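Local coordinates for carbohydrate-binding protein (PDB 6N1B) that probably removes the acetyl group from N-acetylgalactosamine of the blood group A antigen and binds the blood group B trisaccharide in its pocket, at residues S27-A32 with Y391-S395; E62-G66 with S155-V159; F214-F218 with Y242-G246. One frame throughout, in Å; residues are numbered along the deposited sequence.

Contact 1: residues S27-A32 with Y391-S395; sequences SALNKA and YAENS
The side chain of Asn394 lies across the turn at Ala28 and Leu29, with its CB 4.0 Å from Leu29 CD2. A chi1 of -157° swings CG away from its own backbone N and carries the amide on to the N-terminal segment. ND2 gives a nearly straight hydrogen bond of 2.9 Å to Ala28 O, which sits in the amide plane, although the amide approaches from well above the plane of that carbonyl. A water accepts from the same ND2 and donates to Ser27 O, so both N-H groups of the amide are used to tie down the start of the modelled chain.

Beyond this point the short strand 30-31 pairs antiparallel with the end of strand 385-395. Asn30 and Glu393 form a hydrogen-bonded pair, Asn30 N meeting Glu393 O at 2.9 Å and Glu393 N returning a bond of 3.0 Å to Asn30 O. Ala32 N continues the ladder to Tyr391 O at 2.8 Å. Leu29 CB rests 4.0 Å from Ala392 CB, while Leu321 and Val354 also pack on the leucine. Tyr391 OH donates to the anti lone pair of Glu393 OE1 within the longer strand, and Lys31 turns its charge to Asp330.

Backbone bonds and one amide thus do most of the joining: strand 30-31 is added at the edge of the sheet, beside 385-395, a noncovalent closure consistent with the "velcro" of beta-propellers.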
loop_
_atom_site.group_PDB
_atom_site.type_symbol
_atom_site.label_atom_id
_atom_site.label_comp_id
_atom_site.label_asym_id
_atom_site.label_seq_id
_atom_site.Cartn_x
_atom_site.Cartn_y
_atom_site.Cartn_z
ATOM N N SER A 27 -22.738 7.843 2.803
ATOM C CA SER A 27 -21.464 7.136 2.362
ATOM C C SER A 27 -20.443 7.035 3.439
ATOM O O SER A 27 -20.254 7.998 4.231
ATOM C CB SER A 27 -20.760 7.919 1.271
ATOM O OG SER A 27 -21.601 8.075 0.203
ATOM N N ALA A 28 -19.808 5.833 3.618
ATOM C CA ALA A 28 -18.793 5.713 4.681
ATOM C C ALA A 28 -17.624 6.616 4.478
ATOM O O ALA A 28 -17.142 7.201 5.431
ATOM C CB ALA A 28 -18.365 4.335 4.930
ATOM N N LEU A 29 -17.163 6.779 3.236
ATOM C CA LEU A 29 -16.187 7.792 2.854
ATOM C C LEU A 29 -16.722 8.593 1.702
ATOM O O LEU A 29 -17.411 8.073 0.865
ATOM C CB LEU A 29 -14.838 7.141 2.484
ATOM C CG LEU A 29 -14.099 6.346 3.536
ATOM C CD1 LEU A 29 -12.899 5.612 2.921
ATOM C CD2 LEU A 29 -13.682 7.162 4.730
ATOM N N ASN A 30 -16.311 9.881 1.652
ATOM C CA ASN A 30 -16.673 10.750 0.530
ATOM C C ASN A 30 -15.533 10.796 -0.448
ATOM O O ASN A 30 -14.436 11.291 -0.100
ATOM C CB ASN A 30 -16.939 12.134 1.121
ATOM C CG ASN A 30 -18.169 12.125 2.048
ATOM O OD1 ASN A 30 -17.993 12.649 3.219
ATOM N ND2 ASN A 30 -19.202 11.575 1.631
ATOM N N LYS A 31 -15.734 10.264 -1.643
ATOM C CA LYS A 31 -14.672 10.276 -2.688
ATOM C C LYS A 31 -14.510 11.692 -3.226
ATOM O O LYS A 31 -15.483 12.397 -3.508
ATOM C CB LYS A 31 -15.122 9.348 -3.815
ATOM C CG LYS A 31 -15.171 7.882 -3.440
ATOM C CD LYS A 31 -15.831 7.068 -4.596
ATOM C CE LYS A 31 -15.814 5.604 -4.381
ATOM N NZ LYS A 31 -16.350 4.868 -5.549
ATOM N N ALA A 32 -13.238 12.071 -3.344
ATOM C CA ALA A 32 -12.917 13.330 -3.990
ATOM C C ALA A 32 -13.143 13.163 -5.479
ATOM O O ALA A 32 -12.864 12.143 -6.050
ATOM C CB ALA A 32 -11.484 13.759 -3.741
ATOM N N TYR A 391 -8.583 9.602 -3.965
ATOM C CA TYR A 391 -8.636 9.980 -2.602
ATOM C C TYR A 391 -10.049 10.042 -2.123
ATOM O O TYR A 391 -10.987 10.439 -2.854
ATOM C CB TYR A 391 -7.968 11.369 -2.431
ATOM C CG TYR A 391 -7.907 11.893 -1.001
ATOM C CD1 TYR A 391 -6.979 11.437 -0.084
ATOM C CD2 TYR A 391 -8.837 12.834 -0.574
ATOM C CE1 TYR A 391 -6.983 11.864 1.231
ATOM C CE2 TYR A 391 -8.809 13.300 0.777
ATOM C CZ TYR A 391 -7.844 12.807 1.640
ATOM O OH TYR A 391 -7.860 13.280 2.979
ATOM N N ALA A 392 -10.275 9.646 -0.842
ATOM C CA ALA A 392 -11.547 9.759 -0.166
ATOM C C ALA A 392 -11.316 10.123 1.288
ATOM O O ALA A 392 -10.256 9.859 1.830
ATOM C CB ALA A 392 -12.258 8.432 -0.318
ATOM N N GLU A 393 -12.367 10.653 1.933
ATOM C CA GLU A 393 -12.167 11.149 3.277
ATOM C C GLU A 393 -13.477 11.179 4.019
ATOM O O GLU A 393 -14.554 11.385 3.369
ATOM C CB GLU A 393 -11.660 12.624 3.195
ATOM C CG GLU A 393 -11.173 13.240 4.535
ATOM C CD GLU A 393 -10.775 14.729 4.287
ATOM O OE1 GLU A 393 -9.693 14.921 3.659
ATOM O OE2 GLU A 393 -11.552 15.572 4.748
ATOM N N ASN A 394 -13.459 11.090 5.348
ATOM C CA ASN A 394 -14.663 11.409 6.129
ATOM C C ASN A 394 -14.190 11.629 7.581
ATOM O O ASN A 394 -13.095 11.142 7.969
ATOM C CB ASN A 394 -15.719 10.265 6.086
ATOM C CG ASN A 394 -17.128 10.727 6.365
ATOM O OD1 ASN A 394 -17.360 11.946 6.664
ATOM N ND2 ASN A 394 -18.066 9.828 6.216
ATOM N N SER A 395 -15.062 12.233 8.374
ATOM C CA SER A 395 -14.963 12.158 9.810
ATOM C C SER A 395 -14.939 10.679 10.237
ATOM O O SER A 395 -15.744 9.902 9.704
ATOM C CB SER A 395 -16.229 12.860 10.419
ATOM O OG SER A 395 -16.698 12.367 11.554
HETATM O O HOH W 1 -20.971 10.179 6.028
HETATM O O HOH W 2 -10.439 10.716 -6.016
#

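Contact 2: residues E62-G66 with S155-V159; sequences EPWNG and SYDGV
Ser155, the last residue of strand 148-155, presents its carbonyl to the benzo edge of the Trp64 indole, where Ser155 O lies near the ring plane at 3.3 Å from Trp64 CZ2. The hydroxyl of Ser155 turns the other way along the chain: with OG anti to the backbone N (chi1 -178°), it accepts from Gly158 N at 2.9 Å, an ST motif that closes the loop on itself, and it is also bonded to His160 O.

At Tyr156 the side chain leaves the interface and its hydroxyl pairs with Trp174, but the carbonyl stays, Tyr156 O lying 3.4 Å from Trp64 CZ2 in an oblique approach. The CB of Asp157 also points away, and its carboxylate serves the loop itself. OD1 accepts from Val159 N at 2.9 Å in an Asx turn, met from above the carboxylate plane, and OD2 is held by His160. The carbonyl of Asp157 faces Asn65 instead, with Asp157 O 3.4 Å from Asn65 CB.

Gly158, at positive phi (83°), completes the turn and brings its CA to 3.7 Å from Trp64 CZ3. Backbone atoms of residues 155-158 thus line the benzo end of the indole, while its NE1 is satisfied by Asp130 O and its rings meet Trp70 and Tyr125 edge-to-face.

The sequence Ser-x-Asp-Gly-x-x-Trp, ending at Trp161, whose NE1 donates to Gly158 O, recalls, with one residue fewer between Asp and Trp, the Asp-box turns of beta-propellers. This copy docks against Trp64 of the short strand 63-64, between strands 52-60 and 67-75, consistent with packing between neighbouring blades.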
loop_
_atom_site.group_PDB
_atom_site.type_symbol
_atom_site.label_atom_id
_atom_site.label_comp_id
_atom_site.label_asym_id
_atom_site.label_seq_id
_atom_site.Cartn_x
_atom_site.Cartn_y
_atom_site.Cartn_z
ATOM N N GLU A 62 5.995 17.011 11.167
ATOM C CA GLU A 62 7.012 17.990 10.773
ATOM C C GLU A 62 7.661 17.505 9.516
ATOM O O GLU A 62 7.754 16.304 9.242
ATOM C CB GLU A 62 8.037 18.066 11.889
ATOM C CG GLU A 62 7.540 18.615 13.225
ATOM C CD GLU A 62 8.522 18.366 14.341
ATOM O OE1 GLU A 62 9.602 17.899 14.137
ATOM O OE2 GLU A 62 8.081 18.685 15.439
ATOM N N PRO A 63 8.069 18.428 8.646
ATOM C CA PRO A 63 8.677 18.022 7.355
ATOM C C PRO A 63 9.944 17.205 7.465
ATOM O O PRO A 63 10.711 17.405 8.376
ATOM C CB PRO A 63 8.873 19.323 6.605
ATOM C CG PRO A 63 8.954 20.390 7.635
ATOM C CD PRO A 63 8.119 19.907 8.826
ATOM N N TRP A 64 10.050 16.262 6.544
ATOM C CA TRP A 64 11.237 15.442 6.373
ATOM C C TRP A 64 11.765 15.704 4.974
ATOM O O TRP A 64 11.021 15.541 4.019
ATOM C CB TRP A 64 10.880 13.993 6.549
ATOM C CG TRP A 64 12.006 13.002 6.477
ATOM C CD1 TRP A 64 12.952 12.736 7.458
ATOM C CD2 TRP A 64 12.332 12.168 5.381
ATOM N NE1 TRP A 64 13.800 11.711 7.029
ATOM C CE2 TRP A 64 13.447 11.328 5.788
ATOM C CE3 TRP A 64 11.822 12.016 4.106
ATOM C CZ2 TRP A 64 14.049 10.486 4.932
ATOM C CZ3 TRP A 64 12.412 11.116 3.255
ATOM C CH2 TRP A 64 13.559 10.320 3.704
ATOM N N ASN A 65 12.989 16.212 4.883
ATOM C CA ASN A 65 13.596 16.623 3.584
ATOM C C ASN A 65 12.598 17.478 2.781
ATOM O O ASN A 65 12.458 17.324 1.548
ATOM C CB ASN A 65 14.034 15.377 2.800
ATOM C CG ASN A 65 15.146 14.658 3.546
ATOM O OD1 ASN A 65 14.978 13.415 3.974
ATOM N ND2 ASN A 65 16.209 15.331 3.749
ATOM N N GLY A 66 12.017 18.438 3.494
ATOM C CA GLY A 66 11.179 19.455 2.865
ATOM C C GLY A 66 9.703 19.231 2.789
ATOM O O GLY A 66 9.008 20.150 2.424
ATOM N N SER A 155 16.089 5.458 3.007
ATOM C CA SER A 155 16.620 6.745 2.593
ATOM C C SER A 155 16.705 7.679 3.801
ATOM O O SER A 155 15.772 7.726 4.636
ATOM C CB SER A 155 15.701 7.390 1.541
ATOM O OG SER A 155 16.194 8.648 1.052
ATOM N N TYR A 156 17.807 8.453 3.821
ATOM C CA TYR A 156 17.991 9.553 4.713
ATOM C C TYR A 156 17.565 10.935 4.159
ATOM O O TYR A 156 17.199 11.835 4.962
ATOM C CB TYR A 156 19.414 9.626 5.214
ATOM C CG TYR A 156 19.935 8.437 5.936
ATOM C CD1 TYR A 156 19.476 8.171 7.256
ATOM C CD2 TYR A 156 20.854 7.573 5.438
ATOM C CE1 TYR A 156 20.035 7.123 7.997
ATOM C CE2 TYR A 156 21.433 6.510 6.170
ATOM C CZ TYR A 156 21.013 6.304 7.477
ATOM O OH TYR A 156 21.552 5.297 8.233
ATOM N N ASP A 157 17.755 11.086 2.856
ATOM C CA ASP A 157 17.633 12.391 2.213
ATOM C C ASP A 157 16.456 12.520 1.289
ATOM O O ASP A 157 16.191 13.602 0.780
ATOM C CB ASP A 157 18.949 12.781 1.443
ATOM C CG ASP A 157 19.240 11.894 0.260
ATOM O OD1 ASP A 157 18.459 10.988 -0.070
ATOM O OD2 ASP A 157 20.329 12.115 -0.335
ATOM N N GLY A 158 15.691 11.454 1.098
ATOM C CA GLY A 158 14.480 11.451 0.244
ATOM C C GLY A 158 14.753 11.265 -1.238
ATOM O O GLY A 158 13.837 11.083 -2.047
ATOM N N VAL A 159 16.055 11.335 -1.590
ATOM C CA VAL A 159 16.514 11.301 -2.965
ATOM C C VAL A 159 17.170 9.975 -3.358
ATOM O O VAL A 159 16.959 9.397 -4.438
ATOM C CB VAL A 159 17.507 12.538 -3.232
ATOM C CG1 VAL A 159 18.135 12.461 -4.591
ATOM C CG2 VAL A 159 16.808 13.832 -2.993
#

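Contact 3: residues F214-F218 with Y242-G246; sequences FRDVF and YSDDG
This contact is an antiparallel strand pairing at one end of a four-stranded sheet, in which the start of strand 217-224 meets the end of strand 237-243 and the turn that follows it. Phe218 and Ser243 are the hydrogen-bonded pair: Phe218 N reaches Ser243 O at 2.8 Å, and Ser243 N answers to Phe218 O at 2.9 Å.

On the side of the sheet bearing Phe218 and Ser243, the phenyl ring leans on the turn. Gly246 CA stands over one ring face, 4.2 Å from the centroid in a CH-pi contact, and Asp245 O lies over the same face, also offset toward the rim. The carbonyls of Ser243 and Asp244 lie at the ring edge, in its plane. Ser243 OG fixes the turn by accepting from Gly246 N at 2.8 Å and from Asp245 N at 3.2 Å, an ST motif combined with an ST turn, and it also bonds to Thr248 O.

Tyr242 extends beside Val217, whose CG2 packs 3.9 Å from Tyr242 CB. With its chain bent at chi3 (-46°), Arg215 sets the guanidinium at 89° to the phenol ring, and Arg215 NH1 donates to Tyr242 OH at 3.2 Å, tilted from the guanidinium plane. The charge is answered chiefly by Asp212, through NE. A water further joins Asp244 OD1 to Asp216 O, the latter bond being weak.

Asp216 and Val217 form a G1 beta bulge opposite Asp212, and the bulge lies where strand 217-224 pairs on its other side with strand 207-212. Tyr211 meets the Phe218 ring edge-to-face and Trp249 packs on both Phe218 and Ser243, while the backbone of Tyr242 bonds onward to Gly250.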
loop_
_atom_site.group_PDB
_atom_site.type_symbol
_atom_site.label_atom_id
_atom_site.label_comp_id
_atom_site.label_asym_id
_atom_site.label_seq_id
_atom_site.Cartn_x
_atom_site.Cartn_y
_atom_site.Cartn_z
ATOM N N PHE A 214 4.507 0.413 22.022
ATOM C CA PHE A 214 4.214 -0.119 23.355
ATOM C C PHE A 214 5.192 -1.286 23.645
ATOM O O PHE A 214 6.047 -1.168 24.511
ATOM C CB PHE A 214 2.771 -0.570 23.490
ATOM C CG PHE A 214 1.841 0.583 23.591
ATOM C CD1 PHE A 214 1.452 1.368 22.500
ATOM C CD2 PHE A 214 1.165 0.828 24.772
ATOM C CE1 PHE A 214 0.621 2.426 22.650
ATOM C CE2 PHE A 214 0.250 1.890 24.888
ATOM C CZ PHE A 214 -0.059 2.631 23.829
ATOM N N ARG A 215 5.080 -2.349 22.869
ATOM C CA ARG A 215 5.964 -3.522 22.966
ATOM C C ARG A 215 7.365 -3.227 22.443
ATOM O O ARG A 215 8.277 -3.994 22.739
ATOM C CB ARG A 215 5.287 -4.719 22.304
ATOM C CG ARG A 215 4.146 -5.378 23.098
ATOM C CD ARG A 215 3.345 -6.319 22.326
ATOM N NE ARG A 215 2.870 -5.942 20.942
ATOM C CZ ARG A 215 2.473 -6.873 20.076
ATOM N NH1 ARG A 215 2.252 -8.196 20.561
ATOM N NH2 ARG A 215 1.885 -6.319 19.080
ATOM N N ASP A 216 7.516 -2.212 21.557
ATOM C CA ASP A 216 8.749 -1.820 20.946
ATOM C C ASP A 216 9.258 -2.896 20.011
ATOM O O ASP A 216 10.252 -3.596 20.180
ATOM C CB ASP A 216 9.770 -1.359 21.937
ATOM C CG ASP A 216 9.378 -0.031 22.535
ATOM O OD1 ASP A 216 8.985 0.871 21.727
ATOM O OD2 ASP A 216 9.384 0.185 23.754
ATOM N N VAL A 217 8.463 -3.037 18.913
ATOM C CA VAL A 217 8.717 -4.098 17.911
ATOM C C VAL A 217 8.108 -3.606 16.548
ATOM O O VAL A 217 7.032 -2.941 16.609
ATOM C CB VAL A 217 8.101 -5.445 18.390
ATOM C CG1 VAL A 217 6.578 -5.428 18.490
ATOM C CG2 VAL A 217 8.610 -6.619 17.578
ATOM N N PHE A 218 8.763 -3.927 15.467
ATOM C CA PHE A 218 8.133 -3.765 14.166
ATOM C C PHE A 218 7.219 -4.963 13.880
ATOM O O PHE A 218 7.606 -6.123 14.190
ATOM C CB PHE A 218 9.198 -3.629 13.040
ATOM C CG PHE A 218 10.030 -2.378 13.139
ATOM C CD1 PHE A 218 11.097 -2.249 14.000
ATOM C CD2 PHE A 218 9.684 -1.275 12.357
ATOM C CE1 PHE A 218 11.867 -1.113 14.053
ATOM C CE2 PHE A 218 10.476 -0.111 12.416
ATOM C CZ PHE A 218 11.544 -0.061 13.275
ATOM N N TYR A 242 7.129 -10.430 13.435
ATOM C CA TYR A 242 7.738 -9.475 14.299
ATOM C C TYR A 242 9.215 -9.302 13.975
ATOM O O TYR A 242 9.920 -10.230 13.557
ATOM C CB TYR A 242 7.589 -9.932 15.735
ATOM C CG TYR A 242 6.144 -9.968 16.268
ATOM C CD1 TYR A 242 5.485 -8.863 16.724
ATOM C CD2 TYR A 242 5.455 -11.181 16.327
ATOM C CE1 TYR A 242 4.249 -8.882 17.273
ATOM C CE2 TYR A 242 4.158 -11.247 16.866
ATOM C CZ TYR A 242 3.556 -10.070 17.335
ATOM O OH TYR A 242 2.305 -10.100 17.934
ATOM N N SER A 243 9.735 -8.102 14.269
ATOM C CA SER A 243 11.142 -7.802 14.037
ATOM C C SER A 243 11.618 -6.723 15.051
ATOM O O SER A 243 10.911 -5.720 15.217
ATOM C CB SER A 243 11.408 -7.270 12.642
ATOM O OG SER A 243 12.759 -6.841 12.502
ATOM N N ASP A 244 12.787 -6.860 15.626
ATOM C CA ASP A 244 13.337 -5.806 16.443
ATOM C C ASP A 244 13.701 -4.535 15.696
ATOM O O ASP A 244 13.801 -3.461 16.280
ATOM C CB ASP A 244 14.479 -6.312 17.319
ATOM C CG ASP A 244 13.967 -7.093 18.509
ATOM O OD1 ASP A 244 13.034 -6.571 19.205
ATOM O OD2 ASP A 244 14.489 -8.186 18.765
ATOM N N ASP A 245 14.033 -4.649 14.413
ATOM C CA ASP A 245 14.623 -3.562 13.646
ATOM C C ASP A 245 13.952 -3.294 12.318
ATOM O O ASP A 245 14.287 -2.278 11.668
ATOM C CB ASP A 245 16.144 -3.818 13.450
ATOM C CG ASP A 245 16.479 -5.023 12.697
ATOM O OD1 ASP A 245 15.614 -5.837 12.289
ATOM O OD2 ASP A 245 17.725 -5.251 12.543
ATOM N N GLY A 246 13.053 -4.161 11.860
ATOM C CA GLY A 246 12.440 -3.964 10.573
ATOM C C GLY A 246 13.200 -4.694 9.437
ATOM O O GLY A 246 12.744 -4.716 8.281
HETATM O O HOH W 3 10.716 -6.856 20.461
HETATM O O HOH W 4 12.957 -3.451 18.934
#

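From the N terminus, residues 27-32 begin the modelled chain, and their partners at 391-395 come only after the other sheets, so contact 1 closes a loop that encloses both other contacts. Within that loop contact 2 closes first, joining the region after strand 52-60 to the end of strand 148-155; contact 3 follows in series, a short closure within the sheet of strands 207-212, 217-224, 237-243 and 253-254. Contacts 2 and 3 each contain their own Ser-x-Asp-Gly-x-x-Trp turn, from Ser155 and from Ser243, and their nearest atoms are about 11 Å apart. Contact 1 ties the chain start to the last strand, 385-395, contact 2 joins successive blades, and contact 3 strands of one blade, consistent with a beta-propeller.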